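Local coordinates for COPII coat assembly protein SEC16 (Saccharomyces cerevisiae, PDB 3MZK) that helps initiate assembly of the COPII coat for vesicle formation at the endoplasmic reticulum, and takes part in cargo selection and autophagy, at residues L110-N115 and D269-P274; L172-R177 and S195-K200; L288-L293 and S317-E322; K377-L382 and E405-L410. All coordinates share one frame; numbering follows the deposited sequence.

Contact 1: L110-N115 and D269-P274; sequences LNDKVN and DPLLIP
V114 and L271 make the main touch between two loops, the one that follows helix 101-111 and the one that leads into helix 275-290. One methyl from each side does the work: V114 CG1 lies 3.7 Å from L271 CD2, and the two side chains cross at about a right angle, so the meeting is between branch ends rather than along whole chains. V114 presents this methyl because its first torsion, chi1 48°, sets CG1 between its own backbone N and carbonyl carbon. The same L271 CD2 also rests 4.0 Å from V114 O, which brings the leucine against the backbone of the valine as well as its side chain.

Away from this pair the contact thins out quickly. The other leucine methyl, L271 CD1, comes only within 4.4 Å of D112 OD2, a marginal approach of a carboxylate to an apolar group, and both residues are exposed to solvent. No hydrogen bond links the loops, and together they bury just 126 Å². D112 has positive phi where the chain leaves its helix, while L271 belongs to a type I turn, D269 to L272, whose L272 N to D269 O bond is weak.

The patch lies on the surface, where the two loops meet beside helix 116-123. V114 packs on I119 and I273 on W116 of that helix, whose N-cap position is N115. Segment 110-115 also packs on helix 77-94, through L110, which touches L80 and M84, and through N111 on T81.

Contact 2: L172-R177 and S195-K200; sequences LALSKR and SEVIQK
L174 reaches from the end of helix 166-175 to V197 and K200 on helix 191-203, and its two methyls divide the work. The apolar packing is light: L174 CD2 stands 4.4 Å from V197 CG1, and V197 is buried. L174 CD1 instead meets the lysine, 3.8 Å from K200 CD. Beyond CG the K200 chain is extended and passes the leucine at about a right angle. Its ammonium end comes closer still, with K200 NZ 3.4 Å from L174 CD1, a charge set beside a methyl and not a bond.

These two helices are separated in sequence by helix 179-187, which packs against both: L174 and V197 share A182. Such a succession of stacked helices builds the alpha-solenoid of the ACE1-like domain to which this part of Sec16 belongs.

Polar bonds run within or beyond the segments, none across them. S175 OG donates to L172 O at 3.0 Å, tilted 33° from the carbonyl plane. R177, with positive phi, closes the helix in a Schellman motif; its guanidinium is held by Y179 OH through NE and by G205 O through NH2. K176 NZ makes a weak hydrogen bond to P138 O of the second subunit, another copy of the protein.

Contact 3: L288-L293 and S317-E322; sequences LTKKGL and SDVIFE
K290 and D318 supply the polar link between the last turn of helix 275-290 and the loop 317-322. K290 NZ donates to D318 OD2 at 3.3 Å, a long salt bridge that uses the syn lone pair, the one on the side of the other carboxylate oxygen. The lysine chain bends at chi2 (-57°), and this turns its end toward the loop; both charged residues are exposed. On the way K290 CE passes 4.0 Å from V319 CG2.

That valine is buried, and both branches of T289 border it: T289 CG2 faces V319 CG2 at 4.1 Å, and the hydroxyl faces CG1. The hydroxyl's bond is made within its own helix, T289 OG1 to G285 O. V319 is also tied through its backbone. Its N-H goes to S317 OG at 3.1 Å and is nearly straight (170°), while backbone hydrogen bonds join V319 to V313 and F321 to S309.

Two local motifs frame the meeting. S317 with V319 forms an ST turn in the loop. At the helix end, L293 N bonds to L288 O and G292 N to T289 O, with positive phi at G292: the Schellman motif that commonly terminates an alpha-helix.

Contact 4: K377-L382 and E405-L410; sequences KYTDYL and EVASRL
An antiparallel helical hairpin is formed by helices 372-387 and 394-409 near the C-terminal end of the modelled chain, and T379 of the first helix packs against V406, A407 and L410 of the second. Paired neighbouring helices of this kind are the building pattern of alpha-solenoid domains, as in the alpha-solenoid of other ACE1-type coat proteins.

The contact is small and apolar, and it depends on one methyl. In T379, OG1 occupies the position between the backbone N and the carbonyl carbon (chi1 70°), which leaves CG2 beside the backbone N and aimed at the partner helix. The hydroxyl is satisfied within its own helix by T376 O, so no polar bond has to cross. The closest approach is T379 CG2 to L410 CD1 at 3.4 Å. The same methyl lies 4.2 Å from A407 CA, where it meets the main chain of the opposing helix, and 4.4 Å from V406 CG1. The small A407 lets the backbones come together: T379 CA and A407 CA are 6.0 Å apart. L410 slides past T379 in the opposite direction just where helix 394-409 ends.

Helix 356-368 backs the hairpin, touching V406 through I360 and L410 through Q367. E405 OE1 is hydrogen-bonded to a polar side chain of another protein's chain, and R409 packs on an aromatic side chain of that chain.

Between the two helices the side chains begin to meet at their first carbons, T379 CB lying 4.3 Å from A407 CB.

In the fold
The four contacts are spread along one elongated helical domain and none touches another. Contact 1 ties the region around helix 101-111 to the loop before helix 275-290, and so spans the chain segment that holds contact 2. Contacts 3 and 4 follow in sequence. Helix 275-290 joins two of them, starting just after contact 1 and ending in contact 3; the centres of contacts 1 and 3 are about 25 Å apart. Contacts 2 and 4 lie on opposite sides of the chain's centre, with about 65 Å between their centres. Contacts 2 to 4 each join segments 18 to 24 residues apart, whereas contact 1 bridges 154 residues and brings distant parts of the chain together.

Contact 1: L110-N115 and D269-P274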
loop_
_atom_site.group_PDB
_atom_site.type_symbol
_atom_site.label_atom_id
_atom_site.label_comp_id
_atom_site.label_asym_id
_atom_site.label_seq_id
_atom_site.Cartn_x
_atom_site.Cartn_y
_atom_site.Cartn_z
ATOM N N LEU B 110 12.104 25.354 -11.406
ATOM C CA LEU B 110 13.402 25.358 -12.056
ATOM C C LEU B 110 14.526 25.400 -11.021
ATOM O O LEU B 110 15.650 24.997 -11.301
ATOM C CB LEU B 110 13.506 26.550 -13.012
ATOM C CG LEU B 110 14.845 26.745 -13.717
ATOM C CD1 LEU B 110 15.158 25.556 -14.602
ATOM C CD2 LEU B 110 14.830 28.027 -14.524
ATOM N N ASN B 111 14.205 25.873 -9.822
ATOM C CA ASN B 111 15.215 26.145 -8.802
ATOM C C ASN B 111 15.402 25.040 -7.772
ATOM O O ASN B 111 16.434 24.977 -7.100
ATOM C CB ASN B 111 14.869 27.434 -8.050
ATOM C CG ASN B 111 14.860 28.656 -8.946
ATOM O OD1 ASN B 111 15.523 28.686 -9.982
ATOM N ND2 ASN B 111 14.111 29.678 -8.544
ATOM N N ASP B 112 14.385 24.194 -7.639
ATOM C CA ASP B 112 14.262 23.303 -6.491
ATOM C C ASP B 112 14.103 24.130 -5.217
ATOM O O ASP B 112 14.222 23.612 -4.106
ATOM C CB ASP B 112 15.446 22.340 -6.387
ATOM C CG ASP B 112 15.460 21.313 -7.502
ATOM O OD1 ASP B 112 15.484 21.719 -8.685
ATOM O OD2 ASP B 112 15.433 20.102 -7.197
ATOM N N LYS B 113 13.843 25.422 -5.399
ATOM C CA LYS B 113 13.462 26.310 -4.307
ATOM C C LYS B 113 11.949 26.272 -4.157
ATOM O O LYS B 113 11.304 27.300 -3.941
ATOM C CB LYS B 113 13.917 27.741 -4.590
ATOM C CG LYS B 113 15.414 27.963 -4.441
ATOM C CD LYS B 113 15.811 29.370 -4.869
ATOM C CE LYS B 113 15.083 30.431 -4.058
ATOM N NZ LYS B 113 15.415 31.803 -4.534
ATOM N N VAL B 114 11.394 25.071 -4.272
ATOM C CA VAL B 114 9.951 24.880 -4.312
ATOM C C VAL B 114 9.435 24.015 -3.156
ATOM O O VAL B 114 9.838 22.861 -2.993
ATOM C CB VAL B 114 9.521 24.283 -5.673
ATOM C CG1 VAL B 114 10.406 23.105 -6.036
ATOM C CG2 VAL B 114 8.059 23.879 -5.654
ATOM N N ASN B 115 8.557 24.605 -2.349
ATOM C CA ASN B 115 7.833 23.899 -1.299
ATOM C C ASN B 115 6.344 24.154 -1.495
ATOM O O ASN B 115 5.961 25.211 -1.992
ATOM C CB ASN B 115 8.273 24.384 0.092
ATOM N N ASP B 269 10.439 13.667 0.985
ATOM C CA ASP B 269 9.599 13.750 -0.202
ATOM C C ASP B 269 9.009 15.150 -0.353
ATOM O O ASP B 269 7.795 15.332 -0.263
ATOM C CB ASP B 269 8.481 12.708 -0.133
ATOM N N PRO B 270 9.876 16.146 -0.586
ATOM C CA PRO B 270 9.449 17.543 -0.703
ATOM C C PRO B 270 8.696 17.760 -2.005
ATOM O O PRO B 270 7.911 18.700 -2.129
ATOM C CB PRO B 270 10.775 18.316 -0.744
ATOM C CG PRO B 270 11.840 17.326 -0.351
ATOM C CD PRO B 270 11.325 16.000 -0.785
ATOM N N LEU B 271 8.947 16.882 -2.970
ATOM C CA LEU B 271 8.353 17.002 -4.291
ATOM C C LEU B 271 7.436 15.826 -4.593
ATOM O O LEU B 271 7.143 15.543 -5.755
ATOM C CB LEU B 271 9.449 17.092 -5.352
ATOM C CG LEU B 271 10.462 18.221 -5.173
ATOM C CD1 LEU B 271 11.613 18.072 -6.158
ATOM C CD2 LEU B 271 9.784 19.574 -5.325
ATOM N N LEU B 272 6.986 15.138 -3.548
ATOM C CA LEU B 272 6.070 14.019 -3.728
ATOM C C LEU B 272 4.636 14.443 -3.448
ATOM O O LEU B 272 4.238 14.615 -2.298
ATOM C CB LEU B 272 6.457 12.835 -2.838
ATOM C CG LEU B 272 5.565 11.591 -2.947
ATOM C CD1 LEU B 272 5.692 10.940 -4.316
ATOM C CD2 LEU B 272 5.907 10.596 -1.858
ATOM N N ILE B 273 3.867 14.619 -4.515
ATOM C CA ILE B 273 2.465 14.972 -4.399
ATOM C C ILE B 273 1.698 13.741 -3.934
ATOM O O ILE B 273 1.858 12.659 -4.495
ATOM C CB ILE B 273 1.908 15.447 -5.756
ATOM C CG1 ILE B 273 3.023 16.099 -6.580
ATOM C CG2 ILE B 273 0.736 16.407 -5.558
ATOM C CD1 ILE B 273 2.635 16.445 -8.002
ATOM N N PRO B 274 0.877 13.891 -2.887
ATOM C CA PRO B 274 0.079 12.749 -2.430
ATOM C C PRO B 274 -1.005 12.464 -3.449
ATOM O O PRO B 274 -1.672 13.394 -3.887
ATOM C CB PRO B 274 -0.548 13.250 -1.123
ATOM C CG PRO B 274 0.223 14.496 -0.755
ATOM C CD PRO B 274 0.678 15.083 -2.049
#

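Contact 2: L172-R177 and S195-K200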
loop_
_atom_site.group_PDB
_atom_site.type_symbol
_atom_site.label_atom_id
_atom_site.label_comp_id
_atom_site.label_asym_id
_atom_site.label_seq_id
_atom_site.Cartn_x
_atom_site.Cartn_y
_atom_site.Cartn_z
ATOM N N LEU B 172 -29.544 5.836 12.097
ATOM C CA LEU B 172 -29.979 6.290 13.406
ATOM C C LEU B 172 -29.207 7.530 13.861
ATOM O O LEU B 172 -29.784 8.456 14.428
ATOM C CB LEU B 172 -29.851 5.165 14.436
ATOM C CG LEU B 172 -30.175 5.584 15.871
ATOM C CD1 LEU B 172 -31.559 6.213 15.951
ATOM C CD2 LEU B 172 -30.052 4.404 16.824
ATOM N N ALA B 173 -27.901 7.546 13.607
ATOM C CA ALA B 173 -27.064 8.668 14.017
ATOM C C ALA B 173 -27.423 9.936 13.255
ATOM O O ALA B 173 -27.357 11.039 13.798
ATOM C CB ALA B 173 -25.596 8.334 13.828
ATOM N N LEU B 174 -27.801 9.774 11.993
ATOM C CA LEU B 174 -28.175 10.914 11.165
ATOM C C LEU B 174 -29.566 11.442 11.518
ATOM O O LEU B 174 -29.812 12.648 11.464
ATOM C CB LEU B 174 -28.105 10.554 9.679
ATOM C CG LEU B 174 -26.719 10.324 9.075
ATOM C CD1 LEU B 174 -26.846 9.993 7.594
ATOM C CD2 LEU B 174 -25.841 11.541 9.276
ATOM N N SER B 175 -30.473 10.539 11.883
ATOM C CA SER B 175 -31.843 10.930 12.192
ATOM C C SER B 175 -31.919 11.650 13.531
ATOM O O SER B 175 -32.914 12.304 13.838
ATOM C CB SER B 175 -32.777 9.718 12.184
ATOM O OG SER B 175 -32.545 8.880 13.301
ATOM N N LYS B 176 -30.865 11.524 14.327
ATOM C CA LYS B 176 -30.787 12.225 15.602
ATOM C C LYS B 176 -29.816 13.391 15.486
ATOM O O LYS B 176 -29.528 14.079 16.467
ATOM C CB LYS B 176 -30.349 11.273 16.714
ATOM C CG LYS B 176 -31.330 10.136 16.979
ATOM C CD LYS B 176 -32.673 10.666 17.453
ATOM C CE LYS B 176 -33.658 9.540 17.701
ATOM N NZ LYS B 176 -34.971 10.046 18.197
ATOM N N ARG B 177 -29.316 13.595 14.270
ATOM C CA ARG B 177 -28.424 14.704 13.949
ATOM C C ARG B 177 -27.137 14.705 14.765
ATOM O O ARG B 177 -26.590 15.762 15.064
ATOM C CB ARG B 177 -29.145 16.048 14.094
ATOM C CG ARG B 177 -30.377 16.200 13.210
ATOM C CD ARG B 177 -30.783 17.662 13.077
ATOM N NE ARG B 177 -29.749 18.439 12.397
ATOM C CZ ARG B 177 -29.813 19.748 12.169
ATOM N NH1 ARG B 177 -30.869 20.442 12.570
ATOM N NH2 ARG B 177 -28.817 20.362 11.543
ATOM N N SER B 195 -18.391 10.929 2.928
ATOM C CA SER B 195 -18.638 12.197 2.256
ATOM C C SER B 195 -20.068 12.692 2.468
ATOM O O SER B 195 -20.290 13.869 2.747
ATOM C CB SER B 195 -18.344 12.063 0.761
ATOM O OG SER B 195 -18.735 13.225 0.054
ATOM N N GLU B 196 -21.034 11.791 2.333
ATOM C CA GLU B 196 -22.438 12.158 2.495
ATOM C C GLU B 196 -22.696 12.739 3.883
ATOM O O GLU B 196 -23.479 13.676 4.040
ATOM C CB GLU B 196 -23.350 10.954 2.243
ATOM N N VAL B 197 -22.034 12.179 4.887
ATOM C CA VAL B 197 -22.173 12.678 6.247
ATOM C C VAL B 197 -21.635 14.101 6.344
ATOM O O VAL B 197 -22.222 14.952 7.015
ATOM C CB VAL B 197 -21.444 11.775 7.263
ATOM C CG1 VAL B 197 -21.530 12.368 8.666
ATOM C CG2 VAL B 197 -22.022 10.364 7.233
ATOM N N ILE B 198 -20.518 14.355 5.668
ATOM C CA ILE B 198 -19.908 15.679 5.683
ATOM C C ILE B 198 -20.887 16.712 5.147
ATOM O O ILE B 198 -21.061 17.785 5.728
ATOM C CB ILE B 198 -18.625 15.723 4.839
ATOM C CG1 ILE B 198 -17.643 14.647 5.302
ATOM C CG2 ILE B 198 -17.989 17.097 4.925
ATOM C CD1 ILE B 198 -16.329 14.655 4.560
ATOM N N GLN B 199 -21.533 16.372 4.037
ATOM C CA GLN B 199 -22.503 17.264 3.424
ATOM C C GLN B 199 -23.653 17.558 4.383
ATOM O O GLN B 199 -24.005 18.720 4.603
ATOM C CB GLN B 199 -23.038 16.660 2.127
ATOM C CG GLN B 199 -21.949 16.258 1.146
ATOM C CD GLN B 199 -22.455 16.150 -0.279
ATOM O OE1 GLN B 199 -23.544 16.626 -0.602
ATOM N NE2 GLN B 199 -21.666 15.522 -1.142
ATOM N N LYS B 200 -24.234 16.504 4.954
ATOM C CA LYS B 200 -25.386 16.664 5.839
ATOM C C LYS B 200 -25.030 17.529 7.044
ATOM O O LYS B 200 -25.822 18.358 7.477
ATOM C CB LYS B 200 -25.963 15.301 6.263
ATOM C CG LYS B 200 -26.904 14.632 5.160
ATOM C CD LYS B 200 -27.155 13.103 5.460
ATOM C CE LYS B 200 -27.975 12.423 4.305
ATOM N NZ LYS B 200 -28.139 10.905 4.583
#

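Contact 3: L288-L293 and S317-E322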
loop_
_atom_site.group_PDB
_atom_site.type_symbol
_atom_site.label_atom_id
_atom_site.label_comp_id
_atom_site.label_asym_id
_atom_site.label_seq_id
_atom_site.Cartn_x
_atom_site.Cartn_y
_atom_site.Cartn_z
ATOM N N LEU B 288 -11.878 23.507 -15.057
ATOM C CA LEU B 288 -11.490 24.856 -15.458
ATOM C C LEU B 288 -11.405 24.993 -16.970
ATOM O O LEU B 288 -11.773 26.025 -17.530
ATOM C CB LEU B 288 -10.155 25.248 -14.818
ATOM C CG LEU B 288 -10.227 25.448 -13.304
ATOM C CD1 LEU B 288 -8.836 25.641 -12.703
ATOM C CD2 LEU B 288 -11.143 26.618 -12.977
ATOM N N THR B 289 -10.908 23.948 -17.624
ATOM C CA THR B 289 -10.835 23.916 -19.077
ATOM C C THR B 289 -12.219 24.107 -19.685
ATOM O O THR B 289 -12.429 24.996 -20.508
ATOM C CB THR B 289 -10.236 22.598 -19.573
ATOM O OG1 THR B 289 -8.876 22.500 -19.130
ATOM C CG2 THR B 289 -10.267 22.545 -21.078
ATOM N N LYS B 290 -13.163 23.277 -19.265
ATOM C CA LYS B 290 -14.542 23.410 -19.712
ATOM C C LYS B 290 -15.056 24.832 -19.516
ATOM O O LYS B 290 -15.639 25.417 -20.420
ATOM C CB LYS B 290 -15.448 22.423 -18.972
ATOM C CG LYS B 290 -15.082 20.967 -19.186
ATOM C CD LYS B 290 -15.086 20.623 -20.659
ATOM C CE LYS B 290 -14.736 19.168 -20.894
ATOM N NZ LYS B 290 -14.882 18.812 -22.334
ATOM N N LYS B 291 -14.843 25.391 -18.333
ATOM C CA LYS B 291 -15.353 26.727 -18.043
ATOM C C LYS B 291 -14.531 27.817 -18.741
ATOM O O LYS B 291 -14.607 28.993 -18.378
ATOM C CB LYS B 291 -15.432 26.970 -16.531
ATOM N N GLY B 292 -13.745 27.411 -19.737
ATOM C CA GLY B 292 -13.006 28.342 -20.574
ATOM C C GLY B 292 -11.664 28.841 -20.061
ATOM O O GLY B 292 -10.933 29.521 -20.785
ATOM N N LEU B 293 -11.326 28.507 -18.820
ATOM C CA LEU B 293 -10.129 29.054 -18.189
ATOM C C LEU B 293 -8.891 28.180 -18.394
ATOM O O LEU B 293 -8.473 27.458 -17.489
ATOM C CB LEU B 293 -10.390 29.266 -16.698
ATOM C CG LEU B 293 -11.627 30.109 -16.375
ATOM C CD1 LEU B 293 -12.004 29.982 -14.903
ATOM C CD2 LEU B 293 -11.412 31.569 -16.766
ATOM N N SER B 317 -12.192 11.443 -19.521
ATOM C CA SER B 317 -12.270 12.787 -20.078
ATOM C C SER B 317 -11.560 12.897 -21.420
ATOM O O SER B 317 -10.688 12.092 -21.746
ATOM C CB SER B 317 -11.688 13.807 -19.097
ATOM O OG SER B 317 -11.699 15.105 -19.661
ATOM N N ASP B 318 -11.938 13.905 -22.196
ATOM C CA ASP B 318 -11.309 14.141 -23.486
ATOM C C ASP B 318 -10.297 15.279 -23.415
ATOM O O ASP B 318 -9.600 15.556 -24.390
ATOM C CB ASP B 318 -12.366 14.450 -24.546
ATOM C CG ASP B 318 -13.273 15.595 -24.150
ATOM O OD1 ASP B 318 -14.314 15.789 -24.811
ATOM O OD2 ASP B 318 -12.952 16.299 -23.171
ATOM N N VAL B 319 -10.216 15.930 -22.257
ATOM C CA VAL B 319 -9.324 17.070 -22.075
ATOM C C VAL B 319 -7.862 16.705 -22.325
ATOM O O VAL B 319 -7.394 15.650 -21.906
ATOM C CB VAL B 319 -9.494 17.690 -20.674
ATOM C CG1 VAL B 319 -8.274 18.521 -20.296
ATOM C CG2 VAL B 319 -10.768 18.527 -20.622
ATOM N N ILE B 320 -7.151 17.588 -23.021
ATOM C CA ILE B 320 -5.756 17.353 -23.381
ATOM C C ILE B 320 -4.837 18.456 -22.839
ATOM O O ILE B 320 -5.175 19.635 -22.902
ATOM C CB ILE B 320 -5.607 17.250 -24.920
ATOM C CG1 ILE B 320 -6.373 16.033 -25.442
ATOM C CG2 ILE B 320 -4.142 17.177 -25.337
ATOM C CD1 ILE B 320 -6.311 15.869 -26.946
ATOM N N PHE B 321 -3.686 18.073 -22.293
ATOM C CA PHE B 321 -2.678 19.050 -21.899
ATOM C C PHE B 321 -1.627 19.112 -22.989
ATOM O O PHE B 321 -0.598 18.441 -22.906
ATOM C CB PHE B 321 -2.018 18.668 -20.576
ATOM C CG PHE B 321 -1.155 19.753 -19.989
ATOM C CD1 PHE B 321 -0.093 19.436 -19.144
ATOM C CD2 PHE B 321 -1.417 21.088 -20.261
ATOM C CE1 PHE B 321 0.703 20.432 -18.594
ATOM C CE2 PHE B 321 -0.629 22.094 -19.721
ATOM C CZ PHE B 321 0.434 21.770 -18.888
ATOM N N GLU B 322 -1.898 19.931 -24.004
ATOM C CA GLU B 322 -1.102 19.985 -25.231
ATOM C C GLU B 322 -0.007 21.050 -25.139
ATOM O O GLU B 322 1.102 20.861 -25.644
ATOM C CB GLU B 322 -2.027 20.264 -26.423
ATOM C CG GLU B 322 -1.444 19.991 -27.804
ATOM C CD GLU B 322 -2.440 20.282 -28.930
ATOM O OE1 GLU B 322 -3.587 20.683 -28.632
ATOM O OE2 GLU B 322 -2.073 20.114 -30.115
#

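Contact 4: K377-L382 and E405-L410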
loop_
_atom_site.group_PDB
_atom_site.type_symbol
_atom_site.label_atom_id
_atom_site.label_comp_id
_atom_site.label_asym_id
_atom_site.label_seq_id
_atom_site.Cartn_x
_atom_site.Cartn_y
_atom_site.Cartn_z
ATOM N N LYS B 377 20.900 27.309 -34.345
ATOM C CA LYS B 377 21.099 26.628 -33.067
ATOM C C LYS B 377 19.941 25.682 -32.799
ATOM O O LYS B 377 20.128 24.604 -32.247
ATOM C CB LYS B 377 21.236 27.625 -31.913
ATOM C CG LYS B 377 22.634 28.199 -31.737
ATOM C CD LYS B 377 22.735 29.013 -30.454
ATOM C CE LYS B 377 24.160 29.473 -30.201
ATOM N NZ LYS B 377 24.286 30.157 -28.884
ATOM N N TYR B 378 18.744 26.094 -33.209
ATOM C CA TYR B 378 17.543 25.281 -33.032
ATOM C C TYR B 378 17.405 24.182 -34.078
ATOM O O TYR B 378 17.214 23.017 -33.737
ATOM C CB TYR B 378 16.291 26.157 -33.022
ATOM C CG TYR B 378 15.874 26.580 -31.636
ATOM C CD1 TYR B 378 14.964 25.826 -30.902
ATOM C CD2 TYR B 378 16.403 27.721 -31.049
ATOM C CE1 TYR B 378 14.588 26.206 -29.626
ATOM C CE2 TYR B 378 16.032 28.108 -29.776
ATOM C CZ TYR B 378 15.127 27.350 -29.068
ATOM O OH TYR B 378 14.758 27.740 -27.798
ATOM N N THR B 379 17.501 24.548 -35.349
ATOM C CA THR B 379 17.387 23.561 -36.418
ATOM C C THR B 379 18.402 22.430 -36.232
ATOM O O THR B 379 18.077 21.256 -36.413
ATOM C CB THR B 379 17.539 24.194 -37.821
ATOM O OG1 THR B 379 18.892 24.617 -38.027
ATOM C CG2 THR B 379 16.598 25.380 -37.974
ATOM N N ASP B 380 19.625 22.784 -35.857
ATOM C CA ASP B 380 20.658 21.783 -35.612
ATOM C C ASP B 380 20.284 20.855 -34.458
ATOM O O ASP B 380 20.275 19.630 -34.612
ATOM C CB ASP B 380 22.005 22.455 -35.351
ATOM C CG ASP B 380 22.690 22.897 -36.631
ATOM O OD1 ASP B 380 22.063 22.818 -37.710
ATOM O OD2 ASP B 380 23.857 23.332 -36.559
ATOM N N TYR B 381 19.976 21.441 -33.306
ATOM C CA TYR B 381 19.567 20.651 -32.157
ATOM C C TYR B 381 18.360 19.788 -32.495
ATOM O O TYR B 381 18.302 18.613 -32.126
ATOM C CB TYR B 381 19.246 21.549 -30.963
ATOM C CG TYR B 381 18.537 20.824 -29.841
ATOM C CD1 TYR B 381 19.230 19.971 -28.988
ATOM C CD2 TYR B 381 17.174 20.989 -29.637
ATOM C CE1 TYR B 381 18.580 19.304 -27.964
ATOM C CE2 TYR B 381 16.516 20.328 -28.617
ATOM C CZ TYR B 381 17.224 19.487 -27.784
ATOM O OH TYR B 381 16.570 18.830 -26.765
ATOM N N LEU B 382 17.399 20.377 -33.199
ATOM C CA LEU B 382 16.163 19.679 -33.525
ATOM C C LEU B 382 16.414 18.523 -34.479
ATOM O O LEU B 382 15.699 17.524 -34.449
ATOM C CB LEU B 382 15.135 20.645 -34.108
ATOM C CG LEU B 382 14.531 21.631 -33.106
ATOM C CD1 LEU B 382 13.695 22.690 -33.811
ATOM C CD2 LEU B 382 13.706 20.887 -32.067
ATOM N N GLU B 405 12.502 22.727 -44.453
ATOM C CA GLU B 405 12.016 23.975 -45.021
ATOM C C GLU B 405 12.539 25.168 -44.230
ATOM O O GLU B 405 13.071 26.117 -44.805
ATOM C CB GLU B 405 10.487 23.996 -45.059
ATOM C CG GLU B 405 9.903 25.177 -45.823
ATOM C CD GLU B 405 10.282 25.158 -47.293
ATOM O OE1 GLU B 405 10.788 24.116 -47.763
ATOM O OE2 GLU B 405 10.077 26.184 -47.980
ATOM N N VAL B 406 12.386 25.113 -42.910
ATOM C CA VAL B 406 12.860 26.186 -42.048
ATOM C C VAL B 406 14.375 26.302 -42.132
ATOM O O VAL B 406 14.923 27.399 -42.227
ATOM C CB VAL B 406 12.451 25.959 -40.592
ATOM C CG1 VAL B 406 12.982 27.080 -39.720
ATOM C CG2 VAL B 406 10.940 25.856 -40.483
ATOM N N ALA B 407 15.052 25.160 -42.101
ATOM C CA ALA B 407 16.504 25.145 -42.184
ATOM C C ALA B 407 16.964 25.808 -43.478
ATOM O O ALA B 407 17.869 26.635 -43.464
ATOM C CB ALA B 407 17.033 23.728 -42.083
ATOM N N SER B 408 16.335 25.445 -44.591
ATOM C CA SER B 408 16.654 26.053 -45.880
ATOM C C SER B 408 16.525 27.572 -45.818
ATOM O O SER B 408 17.417 28.300 -46.252
ATOM C CB SER B 408 15.741 25.505 -46.981
ATOM O OG SER B 408 15.949 24.120 -47.182
ATOM N N ARG B 409 15.407 28.041 -45.275
ATOM C CA ARG B 409 15.120 29.467 -45.191
ATOM C C ARG B 409 16.181 30.242 -44.413
ATOM O O ARG B 409 16.355 31.444 -44.612
ATOM C CB ARG B 409 13.735 29.697 -44.581
ATOM C CG ARG B 409 12.596 29.595 -45.583
ATOM C CD ARG B 409 11.265 29.332 -44.906
ATOM N NE ARG B 409 11.025 30.250 -43.802
ATOM C CZ ARG B 409 10.112 30.053 -42.859
ATOM N NH1 ARG B 409 9.351 28.967 -42.887
ATOM N NH2 ARG B 409 9.961 30.940 -41.886
ATOM N N LEU B 410 16.893 29.548 -43.533
ATOM C CA LEU B 410 17.888 30.185 -42.681
ATOM C C LEU B 410 19.279 30.167 -43.311
ATOM O O LEU B 410 20.272 29.963 -42.623
ATOM C CB LEU B 410 17.923 29.497 -41.315
ATOM C CG LEU B 410 16.674 29.633 -40.438
ATOM C CD1 LEU B 410 16.530 28.447 -39.502
ATOM C CD2 LEU B 410 16.691 30.937 -39.652
#